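Side-chain contacts in putative P450-like enzyme (Streptomyces himastatinicus ATCC 53653, PDB 5Z9J), which binds heme and probably acts as a cytochrome P450-type monooxygenase in bacterial secondary metabolism: residues A[121-125]-A[126-130]; A[214-218]-A[219-223]. All coordinates share one frame; numbering follows the deposited sequence.

Both contacts are local, each made within ten consecutive residues, and they follow one another along the chain without nesting or crossing. Contact 1 comes first: strand 122-124, an outer strand of the three-stranded antiparallel sheet beside strand 392-396, turns directly into helix 125-130, so the chain passes from the sheet near the C terminus into the helical body. After a run of helices the chain leaves helix 208-214 and enters contact 2, a two-stranded hairpin that doubles back and delivers the chain to helix 224-238. The two centres lie about 42 Å apart, and the nearest atoms are about 27 Å from each other.

Contact 1: residues A[121-125]-A[126-130]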
ATOM      1  N   SER A 121     -29.509   3.249  -2.516  1.00 42.85           N
ATOM      2  CA  SER A 121     -29.367   3.369  -3.959  1.00 42.60           C
ATOM      3  C   SER A 121     -28.141   4.215  -4.328  1.00 42.29           C
ATOM      4  O   SER A 121     -27.658   4.180  -5.472  1.00 42.20           O
ATOM      5  CB  SER A 121     -30.638   3.955  -4.538  1.00 44.29           C
ATOM      6  OG  SER A 121     -30.701   5.340  -4.298  1.00 45.10           O
ATOM      7  N   GLN A 122     -27.633   4.962  -3.344  1.00 41.94           N
ATOM      8  CA  GLN A 122     -26.471   5.838  -3.524  1.00 41.57           C
ATOM      9  C   GLN A 122     -25.591   5.698  -2.317  1.00 38.86           C
ATOM     10  O   GLN A 122     -26.110   5.708  -1.196  1.00 38.89           O
ATOM     11  CB  GLN A 122     -26.884   7.300  -3.668  1.00 45.94           C
ATOM     12  CG  GLN A 122     -27.812   7.571  -4.808  1.00 50.84           C
ATOM     13  CD  GLN A 122     -28.353   8.981  -4.771  1.00 55.40           C
ATOM     14  OE1 GLN A 122     -28.828   9.444  -3.736  1.00 56.65           O
ATOM     15  NE2 GLN A 122     -28.320   9.658  -5.907  1.00 57.36           N
ATOM     16  N   PHE A 123     -24.283   5.530  -2.520  1.00 36.27           N
ATOM     17  CA  PHE A 123     -23.359   5.470  -1.384  1.00 34.30           C
ATOM     18  C   PHE A 123     -21.897   5.627  -1.765  1.00 32.27           C
ATOM     19  O   PHE A 123     -21.542   5.718  -2.971  1.00 29.25           O
ATOM     20  CB  PHE A 123     -23.554   4.164  -0.610  1.00 33.10           C
ATOM     21  CG  PHE A 123     -23.329   2.923  -1.432  1.00 31.11           C
ATOM     22  CD1 PHE A 123     -22.112   2.277  -1.401  1.00 28.52           C
ATOM     23  CD2 PHE A 123     -24.342   2.395  -2.218  1.00 32.14           C
ATOM     24  CE1 PHE A 123     -21.898   1.131  -2.158  1.00 28.06           C
ATOM     25  CE2 PHE A 123     -24.136   1.252  -2.952  1.00 30.37           C
ATOM     26  CZ  PHE A 123     -22.906   0.624  -2.922  1.00 28.99           C
ATOM     27  N   ASP A 124     -21.038   5.721  -0.750  1.00 28.78           N
ATOM     28  CA  ASP A 124     -19.593   5.753  -1.017  1.00 29.17           C
ATOM     29  C   ASP A 124     -18.980   4.368  -0.954  1.00 29.20           C
ATOM     30  O   ASP A 124     -18.851   3.755   0.125  1.00 26.08           O
ATOM     31  CB  ASP A 124     -18.851   6.696  -0.064  1.00 30.39           C
ATOM     32  CG  ASP A 124     -17.334   6.733  -0.305  1.00 31.73           C
ATOM     33  OD1 ASP A 124     -16.842   6.324  -1.377  1.00 30.43           O
ATOM     34  OD2 ASP A 124     -16.630   7.233   0.591  1.00 35.27           O
ATOM     35  N   LEU A 125     -18.599   3.897  -2.129  1.00 25.79           N
ATOM     36  CA  LEU A 125     -18.004   2.573  -2.299  1.00 31.63           C
ATOM     37  C   LEU A 125     -16.754   2.378  -1.455  1.00 29.73           C
ATOM     38  O   LEU A 125     -16.489   1.276  -0.975  1.00 30.16           O
ATOM     39  CB  LEU A 125     -17.650   2.338  -3.771  1.00 24.75           C
ATOM     40  CG  LEU A 125     -17.244   0.901  -4.121  1.00 25.10           C
ATOM     41  CD1 LEU A 125     -18.392  -0.065  -3.843  1.00 25.03           C
ATOM     42  CD2 LEU A 125     -16.804   0.769  -5.563  1.00 24.28           C
ATOM     43  N   VAL A 126     -15.951   3.432  -1.309  1.00 28.20           N
ATOM     44  CA  VAL A 126     -14.756   3.320  -0.469  1.00 27.73           C
ATOM     45  C   VAL A 126     -15.165   3.147   0.999  1.00 29.18           C
ATOM     46  O   VAL A 126     -14.813   2.171   1.697  1.00 30.18           O
ATOM     47  CB  VAL A 126     -13.837   4.568  -0.616  1.00 25.30           C
ATOM     48  CG1 VAL A 126     -12.641   4.438   0.279  1.00 24.08           C
ATOM     49  CG2 VAL A 126     -13.386   4.711  -2.070  1.00 23.35           C
ATOM     50  N   ALA A 127     -15.943   4.087   1.487  1.00 28.69           N
ATOM     51  CA  ALA A 127     -16.291   4.044   2.914  1.00 27.09           C
ATOM     52  C   ALA A 127     -17.164   2.829   3.264  1.00 28.62           C
ATOM     53  O   ALA A 127     -17.083   2.293   4.369  1.00 29.95           O
ATOM     54  CB  ALA A 127     -16.985   5.318   3.323  1.00 27.15           C
ATOM     55  N   GLU A 128     -18.043   2.416   2.360  1.00 28.83           N
ATOM     56  CA  GLU A 128     -18.960   1.326   2.676  1.00 29.74           C
ATOM     57  C   GLU A 128     -18.344  -0.043   2.378  1.00 29.12           C
ATOM     58  O   GLU A 128     -18.771  -1.053   2.902  1.00 32.02           O
ATOM     59  CB  GLU A 128     -20.267   1.442   1.880  1.00 30.11           C
ATOM     60  CG  GLU A 128     -21.003   2.725   2.035  1.00 31.66           C
ATOM     61  CD  GLU A 128     -21.656   2.899   3.397  1.00 36.47           C
ATOM     62  OE1 GLU A 128     -22.116   1.912   4.017  1.00 37.87           O
ATOM     63  OE2 GLU A 128     -21.693   4.062   3.831  1.00 40.91           O
ATOM     64  N   PHE A 129     -17.395  -0.097   1.454  1.00 29.05           N
ATOM     65  CA  PHE A 129     -17.012  -1.407   0.969  1.00 24.17           C
ATOM     66  C   PHE A 129     -15.533  -1.563   0.826  1.00 25.09           C
ATOM     67  O   PHE A 129     -14.962  -2.477   1.426  1.00 23.05           O
ATOM     68  CB  PHE A 129     -17.699  -1.682  -0.365  1.00 24.49           C
ATOM     69  CG  PHE A 129     -17.431  -3.049  -0.917  1.00 26.87           C
ATOM     70  CD1 PHE A 129     -17.939  -4.174  -0.281  1.00 26.71           C
ATOM     71  CD2 PHE A 129     -16.694  -3.216  -2.072  1.00 23.95           C
ATOM     72  CE1 PHE A 129     -17.714  -5.449  -0.777  1.00 25.34           C
ATOM     73  CE2 PHE A 129     -16.465  -4.490  -2.579  1.00 25.18           C
ATOM     74  CZ  PHE A 129     -16.980  -5.615  -1.916  1.00 25.85           C
ATOM     75  N   ALA A 130     -14.915  -0.703   0.002  1.00 22.58           N
ATOM     76  CA  ALA A 130     -13.569  -0.961  -0.377  1.00 21.79           C
ATOM     77  C   ALA A 130     -12.593  -0.823   0.772  1.00 22.36           C
ATOM     78  O   ALA A 130     -11.605  -1.577   0.780  1.00 23.66           O
ATOM     79  CB  ALA A 130     -13.141  -0.026  -1.571  1.00 21.48           C
TER
HETATM   80  O   HOH W   1     -21.656   6.062   1.890  1.00 25.43           O
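Strand 122-124 runs straight into a helical turn that leaves it at 83°, and Asp124 and Leu125 at the corner bond through their carbonyls to the backbone N-H groups of Glu128, Phe129 and Ala130. Asp124 is the N-cap. Its CG stands anti to the backbone N (chi1 179°), which swings the carboxylate over the start of the helix. OD1 accepts from Val126 N at 3.0 Å, the donor lying well above the carboxylate plane, and OD2 takes a weak bond from Ala127 N while resting 3.4 Å from Ala127 CB. The carboxylate thus straddles two helical N-H groups, and the positive end of the helix dipole probably favours its negative charge. OD1 also accepts from Leu393 N, so the same group ties the helix start to strand 392-396. The Asp124 carbonyl receives Glu128 N at 2.7 Å, nearly in line with the C=O bond. Leu125 O is shared: Ala130 N, five residues on, makes the nearly straight 2.7 Å bond of a wider pi-type turn, while the bond from Phe129 N is weak and bent. A chi1 of -56° sets Glu128 CG 3.6 Å from Phe123 CD1; this methylene touches the ring, and the carboxylate plane is nearly perpendicular to the ring's. A water accepts from Asp124 N and donates to Glu128 OE2, bridging strand and helix. On the buried side Leu125 CD1 lies 3.9 Å from Phe129 CB; the two side chains run alongside each other and pack on Leu364 of helix 350-367. Val126 and Ala130 meet Ala247 of helix 240-255. The arrangement is an aspartate N-cap at a strand-to-helix junction, joining the edge of a small antiparallel sheet to the helical core of the P450 fold.

Contact 2: residues A[214-218]-A[219-223]; sequences HAEVD and GQKLN
Val217 and Gln220 grip each other through two backbone bonds and close a tight hairpin. Val217 N donates to Gln220 O at 2.7 Å, tilted moderately out of the carbonyl plane. The return bond, Gln220 N to Val217 O, is longer at 3.1 Å, and its donor sits above the carbonyl plane. Beside this pair Gln220 O also receives a CA-H contact from Glu216 CA. Farther from the turn, Lys221 CA points its hydrogen at Ala215 O over 3.3 Å, an approach that may partly compensate this carbonyl oxygen, which has no conventional hydrogen-bond partner. Leu222 CD1 packs against the same oxygen and lies 3.8 Å from Ala215 CB, so methyl meets methyl on the side facing the protein. Glu216 and Lys221 lie alongside each other, pointing the same way, on the other face from Val217 and Gln220. Their CG atoms touch at 3.6 Å. Glu216 stays extended (chi2 178°), laying OE2 alongside CG and CE of the lysine, while Lys221 bends near its end. NZ remains 4.5 Å from Glu216 OE2, beyond a salt bridge, so any attraction between the charges is probably loose. Asp218 and Gly219 form the two corners, both with positive phi (53° and 72°) as a type I' turn requires; glycine adopts this readily at the second. Outward from this shell, Ala215, Val217 and Leu222 rest on Leu89 of helix 82-93, and Leu222 also meets Ile227 and Ile230 of helix 224-238. That helix begins with Asn223 as N-cap, its OD1 accepting from Gln226 N. The whole is a beta hairpin with a two-residue type I' loop, at the surface of the P450 fold, linking helix 208-214 to helix 224-238.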
ATOM      1  N   HIS A 214       5.693 -17.420  18.962  1.00 60.90           N
ATOM      2  CA  HIS A 214       6.640 -18.536  18.983  1.00 63.74           C
ATOM      3  C   HIS A 214       7.884 -18.283  18.117  1.00 63.54           C
ATOM      4  O   HIS A 214       8.930 -18.877  18.354  1.00 66.44           O
ATOM      5  CB  HIS A 214       5.972 -19.839  18.549  1.00 65.64           C
ATOM      6  CG  HIS A 214       4.864 -20.284  19.454  1.00 69.20           C
ATOM      7  ND1 HIS A 214       3.530 -20.107  19.141  1.00 69.13           N
ATOM      8  CD2 HIS A 214       4.887 -20.851  20.684  1.00 72.99           C
ATOM      9  CE1 HIS A 214       2.783 -20.579  20.122  1.00 71.73           C
ATOM     10  NE2 HIS A 214       3.582 -21.035  21.073  1.00 74.11           N
ATOM     11  N   ALA A 215       7.781 -17.393  17.138  1.00 60.89           N
ATOM     12  CA  ALA A 215       8.866 -17.173  16.172  1.00 59.74           C
ATOM     13  C   ALA A 215      10.102 -16.594  16.864  1.00 61.31           C
ATOM     14  O   ALA A 215       9.992 -16.022  17.949  1.00 61.89           O
ATOM     15  CB  ALA A 215       8.409 -16.266  15.048  1.00 57.22           C
ATOM     16  N   GLU A 216      11.273 -16.782  16.254  1.00 62.76           N
ATOM     17  CA  GLU A 216      12.558 -16.385  16.853  1.00 65.36           C
ATOM     18  C   GLU A 216      13.566 -15.754  15.870  1.00 64.52           C
ATOM     19  O   GLU A 216      13.687 -16.192  14.734  1.00 64.17           O
ATOM     20  CB  GLU A 216      13.221 -17.596  17.530  1.00 68.81           C
ATOM     21  CG  GLU A 216      12.514 -18.109  18.786  1.00 70.58           C
ATOM     22  CD  GLU A 216      13.195 -19.331  19.389  1.00 73.34           C
ATOM     23  OE1 GLU A 216      14.101 -19.893  18.735  1.00 73.48           O
ATOM     24  OE2 GLU A 216      12.832 -19.732  20.520  1.00 75.24           O
ATOM     25  N   VAL A 217      14.274 -14.714  16.317  1.00 64.38           N
ATOM     26  CA  VAL A 217      15.393 -14.134  15.554  1.00 64.55           C
ATOM     27  C   VAL A 217      16.670 -14.163  16.394  1.00 67.51           C
ATOM     28  O   VAL A 217      16.679 -13.726  17.545  1.00 68.64           O
ATOM     29  CB  VAL A 217      15.127 -12.672  15.103  1.00 67.64           C
ATOM     30  CG1 VAL A 217      14.175 -12.633  13.918  1.00 65.55           C
ATOM     31  CG2 VAL A 217      14.595 -11.818  16.263  1.00 68.02           C
ATOM     32  N   ASP A 218      17.745 -14.667  15.791  1.00 69.21           N
ATOM     33  CA  ASP A 218      18.997 -14.959  16.490  1.00 72.11           C
ATOM     34  C   ASP A 218      18.714 -15.849  17.694  1.00 73.42           C
ATOM     35  O   ASP A 218      19.301 -15.673  18.758  1.00 75.30           O
ATOM     36  CB  ASP A 218      19.707 -13.674  16.949  1.00 73.33           C
ATOM     37  CG  ASP A 218      20.087 -12.758  15.793  1.00 73.02           C
ATOM     38  OD1 ASP A 218      20.742 -13.242  14.845  1.00 74.37           O
ATOM     39  OD2 ASP A 218      19.755 -11.552  15.849  1.00 71.43           O
ATOM     40  N   GLY A 219      17.830 -16.824  17.508  1.00 72.81           N
ATOM     41  CA  GLY A 219      17.525 -17.814  18.530  1.00 74.41           C
ATOM     42  C   GLY A 219      16.716 -17.289  19.709  1.00 74.84           C
ATOM     43  O   GLY A 219      16.532 -17.990  20.713  1.00 76.08           O
ATOM     44  N   GLN A 220      16.255 -16.044  19.601  1.00 73.65           N
ATOM     45  CA  GLN A 220      15.458 -15.392  20.640  1.00 71.55           C
ATOM     46  C   GLN A 220      14.046 -15.033  20.105  1.00 60.80           C
ATOM     47  O   GLN A 220      13.901 -14.560  18.980  1.00 58.94           O
ATOM     48  CB  GLN A 220      16.167 -14.135  21.155  1.00 70.44           C
ATOM     49  CG  GLN A 220      17.669 -14.233  21.586  1.00 77.34           C
ATOM     50  CD  GLN A 220      18.126 -15.587  22.151  1.00 79.88           C
ATOM     51  OE1 GLN A 220      18.718 -16.405  21.443  1.00 81.77           O
ATOM     52  NE2 GLN A 220      17.889 -15.803  23.444  1.00 80.28           N
ATOM     53  N   LYS A 221      13.008 -15.263  20.897  1.00 59.88           N
ATOM     54  CA  LYS A 221      11.660 -14.852  20.494  1.00 57.05           C
ATOM     55  C   LYS A 221      11.536 -13.330  20.344  1.00 54.26           C
ATOM     56  O   LYS A 221      12.388 -12.569  20.823  1.00 53.75           O
ATOM     57  CB  LYS A 221      10.632 -15.371  21.499  1.00 57.93           C
ATOM     58  CG  LYS A 221      10.577 -16.882  21.586  1.00 59.18           C
ATOM     59  CD  LYS A 221       9.817 -17.340  22.823  1.00 61.81           C
ATOM     60  CE  LYS A 221      10.413 -18.631  23.363  1.00 65.70           C
ATOM     61  NZ  LYS A 221      11.345 -18.450  24.527  1.00 68.77           N
ATOM     62  N   LEU A 222      10.441 -12.886  19.729  1.00 51.90           N
ATOM     63  CA  LEU A 222      10.239 -11.468  19.485  1.00 50.12           C
ATOM     64  C   LEU A 222       9.677 -10.772  20.697  1.00 51.12           C
ATOM     65  O   LEU A 222       8.894 -11.331  21.460  1.00 51.24           O
ATOM     66  CB  LEU A 222       9.294 -11.220  18.303  1.00 48.52           C
ATOM     67  CG  LEU A 222       9.708 -11.682  16.906  1.00 48.62           C
ATOM     68  CD1 LEU A 222       9.823 -13.177  16.808  1.00 49.98           C
ATOM     69  CD2 LEU A 222       8.715 -11.173  15.855  1.00 47.63           C
ATOM     70  N   ASN A 223      10.090  -9.524  20.846  1.00 51.29           N
ATOM     71  CA  ASN A 223       9.563  -8.670  21.883  1.00 53.03           C
ATOM     72  C   ASN A 223       8.333  -7.891  21.437  1.00 51.53           C
ATOM     73  O   ASN A 223       7.856  -8.043  20.301  1.00 50.53           O
ATOM     74  CB  ASN A 223      10.664  -7.727  22.386  1.00 54.45           C
ATOM     75  CG  ASN A 223      11.284  -6.897  21.283  1.00 52.82           C
ATOM     76  OD1 ASN A 223      10.604  -6.382  20.393  1.00 51.78           O
ATOM     77  ND2 ASN A 223      12.598  -6.742  21.357  1.00 52.47           N
TER